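Local coordinates for protein aldehyde Dehydrogenase (Burkholderia cenocepacia, PDB 4O6R) that probably oxidises aldehydes to carboxylic acids with NAD(P)+ as cofactor, and binds adenosine monophosphate in this crystal form, at residues Thr27-Asn32 / Gly36-Lys41; Glu88-Leu93 / Thr189-Glu194. All blocks are in the same frame, centred on the assembly; numbering follows the deposited sequence.

Overall arrangement
Followed from the N terminus, the chain first closes contact 1, a hairpin in which 27-32 turns back through three residues to pair with 36-41. Contact 2 comes later and spans 95 residues that include several helices and strands, bringing helix 187-199 against helix 87-98. The two are in series along the chain, neither enclosing nor crossing the other. In space they are neighbours on the same side of the chain's centre, with centres 16 Å apart and nearest atoms about 6 Å apart. Both helices of contact 2 also reach the hairpin: Leu96 touches Asn32 and Ile39, and Leu187 touches Val30, Ile39 and Thr40.

Contact 1: Thr27-Asn32 / Gly36-Lys41; sequences TIDVLN and GSVITK
Lys41 NZ lies 2.6 Å from Asp29 OD1 in a salt bridge made on the syn lone pair of that oxygen, and a water accepts from the same NZ while donating to Asp29 OD2. The pair sits on one face of a two-stranded antiparallel beta hairpin, 27-32 with 37-43. Asp29 and Lys41 sit opposite one another as a non-hydrogen-bonded pair, so their side chains run side by side in the same direction; a bend at the end of the lysine chain (chi4 -68°) turns the ammonium back to the carboxylate. On the same face Leu31 CD2 packs against Val38 CG2 at 3.8 Å.

Backbone hydrogen bonds join the two strands. Val30 donates from N to Thr40 O at 2.9 Å and receives Ile39 N on its own O at 2.8 Å: a classic beta bulge, Ile39 and Thr40 facing Val30, with a helix-like Ile39 (phi -71°, psi -51°). Ile39 consequently points toward 27-32, laying CD1 3.6 Å from Leu31 O and CG1 beside Asn32 CB. Val30, on the face with Thr40, is buried, and Leu187 of helix 187-199 and Asp97 of helix 87-98 pack on it. The Ile28 side chain lies about 4 Å from that of Glu183, an AMP-binding residue, without itself reaching the nucleotide.

At the turn, Asn32 N binds Ser37 O and Asn32 O takes Gly36 N at 2.7 Å. Asn32 OD1 accepts from His34 N and Ser37 OG bonds to Asp35, while a second water accepts from Asn32 ND2 at 2.8 Å and donates to Ser37 OG.

Contact 2: Glu88-Leu93 / Thr189-Glu194; sequences EALAQL and TLRIVE
Leu90 and Arg191 bury the most surface here, and they meet through carbon alone: Leu90 CD2 rests 3.6 Å from Arg191 CG, the two side chains crossing at about a right angle. Leu93, one turn further along its helix, adds CD2 at 4.2 Å from Arg191 CB, so both leucines press on the aliphatic root of the arginine. Arg191 CB points toward helix 87-98 and chi1 (-178°, CG anti to the backbone N) sets CG against Leu90 CD2, while the chi2 bend (55°) turns the guanidinium toward Glu194.

Helix 187-199 is the helix of a beta-alpha-beta crossover between the parallel strands 176-180 and 206-208, and helix 87-98 packs on it sparsely, away from the AMP site. Leu190 and Val193 pack on strand 206-208, whereas helix 87-98 also rests on helix 102-123, where Leu90 touches Val110.

The charged end of Arg191 is held mainly by its own helix. NH1 donates to Glu194 OE1 at 2.8 Å, a bent hydrogen bond (136° at the hydrogen) within a salt bridge, meeting the carboxylate from above its plane, and it also pairs with Glu198. Glu194 OE2 accepts from Gln10 NE2, and Arg191 NH2 makes a weak bond to Asn86 OD1.

Contact 1: Thr27-Asn32 / Gly36-Lys41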
# COMPACT_ATOMS: atom_id res chain seq x y z
N THR A 27 -41.64 4.00 -24.65
CA THR A 27 -41.18 5.21 -24.02
C THR A 27 -41.69 5.35 -22.60
O THR A 27 -42.62 4.66 -22.18
CB THR A 27 -41.62 6.45 -24.79
OG1 THR A 27 -43.04 6.46 -24.89
CG2 THR A 27 -41.00 6.44 -26.16
N ILE A 28 -41.04 6.26 -21.87
CA ILE A 28 -41.43 6.65 -20.53
C ILE A 28 -41.50 8.18 -20.44
O ILE A 28 -40.63 8.87 -20.96
CB ILE A 28 -40.43 6.10 -19.52
CG1 ILE A 28 -40.65 4.58 -19.40
CG2 ILE A 28 -40.63 6.77 -18.18
CD1 ILE A 28 -39.56 3.83 -18.66
N ASP A 29 -42.55 8.69 -19.79
CA ASP A 29 -42.70 10.14 -19.62
C ASP A 29 -41.81 10.61 -18.45
O ASP A 29 -41.82 9.99 -17.39
CB ASP A 29 -44.16 10.53 -19.33
CG ASP A 29 -45.05 10.51 -20.57
OD1 ASP A 29 -44.64 10.14 -21.68
OD2 ASP A 29 -46.22 10.91 -20.40
N VAL A 30 -41.05 11.68 -18.68
CA VAL A 30 -40.18 12.25 -17.66
C VAL A 30 -40.84 13.53 -17.20
O VAL A 30 -41.13 14.40 -18.02
CB VAL A 30 -38.78 12.56 -18.18
CG1 VAL A 30 -37.93 13.23 -17.09
CG2 VAL A 30 -38.13 11.27 -18.67
N LEU A 31 -41.08 13.62 -15.90
CA LEU A 31 -41.85 14.72 -15.34
C LEU A 31 -40.95 15.76 -14.66
O LEU A 31 -39.86 15.43 -14.12
CB LEU A 31 -42.93 14.21 -14.36
CG LEU A 31 -43.88 13.13 -14.90
CD1 LEU A 31 -44.96 12.80 -13.89
CD2 LEU A 31 -44.51 13.63 -16.19
N ASN A 32 -41.42 17.00 -14.71
CA ASN A 32 -40.86 18.09 -13.95
C ASN A 32 -41.55 18.13 -12.59
O ASN A 32 -42.74 18.42 -12.53
CB ASN A 32 -41.10 19.40 -14.70
CG ASN A 32 -40.52 20.61 -13.98
OD1 ASN A 32 -40.15 20.54 -12.81
ND2 ASN A 32 -40.42 21.73 -14.71
N GLY A 36 -45.43 18.90 -12.35
CA GLY A 36 -45.99 17.67 -12.86
C GLY A 36 -46.06 17.60 -14.37
O GLY A 36 -46.68 16.70 -14.93
N SER A 37 -45.42 18.54 -15.06
CA SER A 37 -45.53 18.62 -16.52
C SER A 37 -44.54 17.63 -17.13
O SER A 37 -43.57 17.22 -16.49
CB SER A 37 -45.30 20.06 -17.02
OG SER A 37 -43.96 20.46 -16.81
N VAL A 38 -44.82 17.24 -18.36
CA VAL A 38 -43.96 16.33 -19.09
C VAL A 38 -42.84 17.10 -19.75
O VAL A 38 -43.08 17.92 -20.62
CB VAL A 38 -44.75 15.59 -20.18
CG1 VAL A 38 -43.83 14.69 -21.00
CG2 VAL A 38 -45.87 14.80 -19.53
N ILE A 39 -41.61 16.83 -19.34
CA ILE A 39 -40.44 17.43 -19.96
C ILE A 39 -40.28 16.81 -21.34
O ILE A 39 -40.19 17.51 -22.33
CB ILE A 39 -39.17 17.20 -19.11
CG1 ILE A 39 -39.32 17.86 -17.73
CG2 ILE A 39 -37.93 17.74 -19.81
CD1 ILE A 39 -38.30 17.38 -16.73
N THR A 40 -40.29 15.50 -21.40
CA THR A 40 -40.08 14.78 -22.64
C THR A 40 -40.42 13.33 -22.41
O THR A 40 -40.61 12.90 -21.27
CB THR A 40 -38.60 14.86 -23.09
OG1 THR A 40 -38.42 14.18 -24.34
CG2 THR A 40 -37.62 14.20 -22.02
N LYS A 41 -40.46 12.57 -23.49
CA LYS A 41 -40.48 11.11 -23.41
C LYS A 41 -39.05 10.62 -23.64
O LYS A 41 -38.32 11.21 -24.44
CB LYS A 41 -41.42 10.53 -24.50
CG LYS A 41 -42.83 11.09 -24.46
CD LYS A 41 -43.73 10.43 -25.50
CE LYS A 41 -45.19 10.78 -25.27
NZ LYS A 41 -45.71 10.18 -24.01
O HOH W 1 -46.95 12.59 -22.74
O HOH W 2 -41.11 21.67 -17.39

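Contact 2: Glu88-Leu93 / Thr189-Glu194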
# COMPACT_ATOMS: atom_id res chain seq x y z
N GLU A 88 -23.34 25.31 -16.52
CA GLU A 88 -24.68 25.92 -16.44
C GLU A 88 -25.76 25.06 -17.14
O GLU A 88 -26.82 24.83 -16.56
CB GLU A 88 -24.68 27.35 -16.99
CG GLU A 88 -26.05 28.03 -16.93
CD GLU A 88 -26.60 28.22 -15.52
OE1 GLU A 88 -25.89 27.97 -14.51
OE2 GLU A 88 -27.78 28.66 -15.40
N ALA A 89 -25.49 24.56 -18.34
CA ALA A 89 -26.46 23.72 -19.02
C ALA A 89 -26.72 22.39 -18.27
O ALA A 89 -27.86 21.94 -18.22
CB ALA A 89 -26.07 23.48 -20.47
N LEU A 90 -25.68 21.77 -17.70
CA LEU A 90 -25.86 20.56 -16.92
C LEU A 90 -26.67 20.84 -15.65
O LEU A 90 -27.54 20.07 -15.29
CB LEU A 90 -24.53 19.89 -16.55
CG LEU A 90 -23.85 19.04 -17.62
CD1 LEU A 90 -22.46 18.65 -17.24
CD2 LEU A 90 -24.64 17.77 -17.89
N ALA A 91 -26.36 21.95 -14.99
CA ALA A 91 -27.06 22.34 -13.79
C ALA A 91 -28.55 22.59 -14.08
O ALA A 91 -29.41 22.13 -13.33
CB ALA A 91 -26.42 23.58 -13.19
N GLN A 92 -28.82 23.35 -15.14
CA GLN A 92 -30.19 23.59 -15.55
C GLN A 92 -30.94 22.29 -15.83
O GLN A 92 -32.08 22.13 -15.39
CB GLN A 92 -30.25 24.50 -16.78
CG GLN A 92 -29.84 25.94 -16.50
CD GLN A 92 -30.89 26.72 -15.72
OE1 GLN A 92 -32.09 26.44 -15.82
NE2 GLN A 92 -30.46 27.74 -15.00
N LEU A 93 -30.31 21.36 -16.54
CA LEU A 93 -30.98 20.10 -16.92
C LEU A 93 -31.25 19.24 -15.68
O LEU A 93 -32.37 18.73 -15.49
CB LEU A 93 -30.15 19.32 -17.95
CG LEU A 93 -30.75 18.02 -18.49
CD1 LEU A 93 -32.06 18.29 -19.18
CD2 LEU A 93 -29.79 17.38 -19.48
N THR A 189 -27.78 11.99 -17.28
CA THR A 189 -26.96 10.84 -17.62
C THR A 189 -26.77 10.68 -19.12
O THR A 189 -25.69 10.35 -19.60
CB THR A 189 -27.60 9.56 -17.03
OG1 THR A 189 -27.70 9.70 -15.62
CG2 THR A 189 -26.75 8.35 -17.35
N LEU A 190 -27.84 10.93 -19.86
CA LEU A 190 -27.77 10.92 -21.31
C LEU A 190 -26.86 12.05 -21.83
O LEU A 190 -26.16 11.88 -22.82
CB LEU A 190 -29.19 11.00 -21.88
CG LEU A 190 -30.09 9.82 -21.53
CD1 LEU A 190 -31.43 9.95 -22.23
CD2 LEU A 190 -29.45 8.51 -21.98
N ARG A 191 -26.86 13.22 -21.19
CA ARG A 191 -25.91 14.27 -21.55
C ARG A 191 -24.47 13.91 -21.21
O ARG A 191 -23.56 14.18 -21.99
CB ARG A 191 -26.30 15.61 -20.89
CG ARG A 191 -25.42 16.81 -21.23
CD ARG A 191 -25.31 17.07 -22.73
NE ARG A 191 -24.47 18.25 -23.02
CZ ARG A 191 -23.61 18.37 -24.02
NH1 ARG A 191 -23.45 17.39 -24.93
NH2 ARG A 191 -22.90 19.49 -24.14
N ILE A 192 -24.26 13.27 -20.05
CA ILE A 192 -22.93 12.80 -19.69
C ILE A 192 -22.37 11.85 -20.76
O ILE A 192 -21.23 12.00 -21.17
CB ILE A 192 -22.93 12.12 -18.30
CG1 ILE A 192 -23.10 13.17 -17.22
CG2 ILE A 192 -21.67 11.29 -18.05
CD1 ILE A 192 -21.94 14.17 -17.14
N VAL A 193 -23.15 10.87 -21.19
CA VAL A 193 -22.60 9.90 -22.14
C VAL A 193 -22.36 10.55 -23.48
O VAL A 193 -21.45 10.13 -24.21
CB VAL A 193 -23.41 8.59 -22.23
CG1 VAL A 193 -24.69 8.80 -23.01
CG2 VAL A 193 -22.57 7.50 -22.87
N GLU A 194 -23.17 11.55 -23.82
CA GLU A 194 -22.92 12.36 -25.02
C GLU A 194 -21.56 13.06 -24.91
O GLU A 194 -20.78 13.07 -25.88
CB GLU A 194 -24.04 13.40 -25.23
CG GLU A 194 -23.95 14.06 -26.59
CD GLU A 194 -25.05 15.05 -26.83
OE1 GLU A 194 -25.52 15.70 -25.87
OE2 GLU A 194 -25.43 15.16 -28.01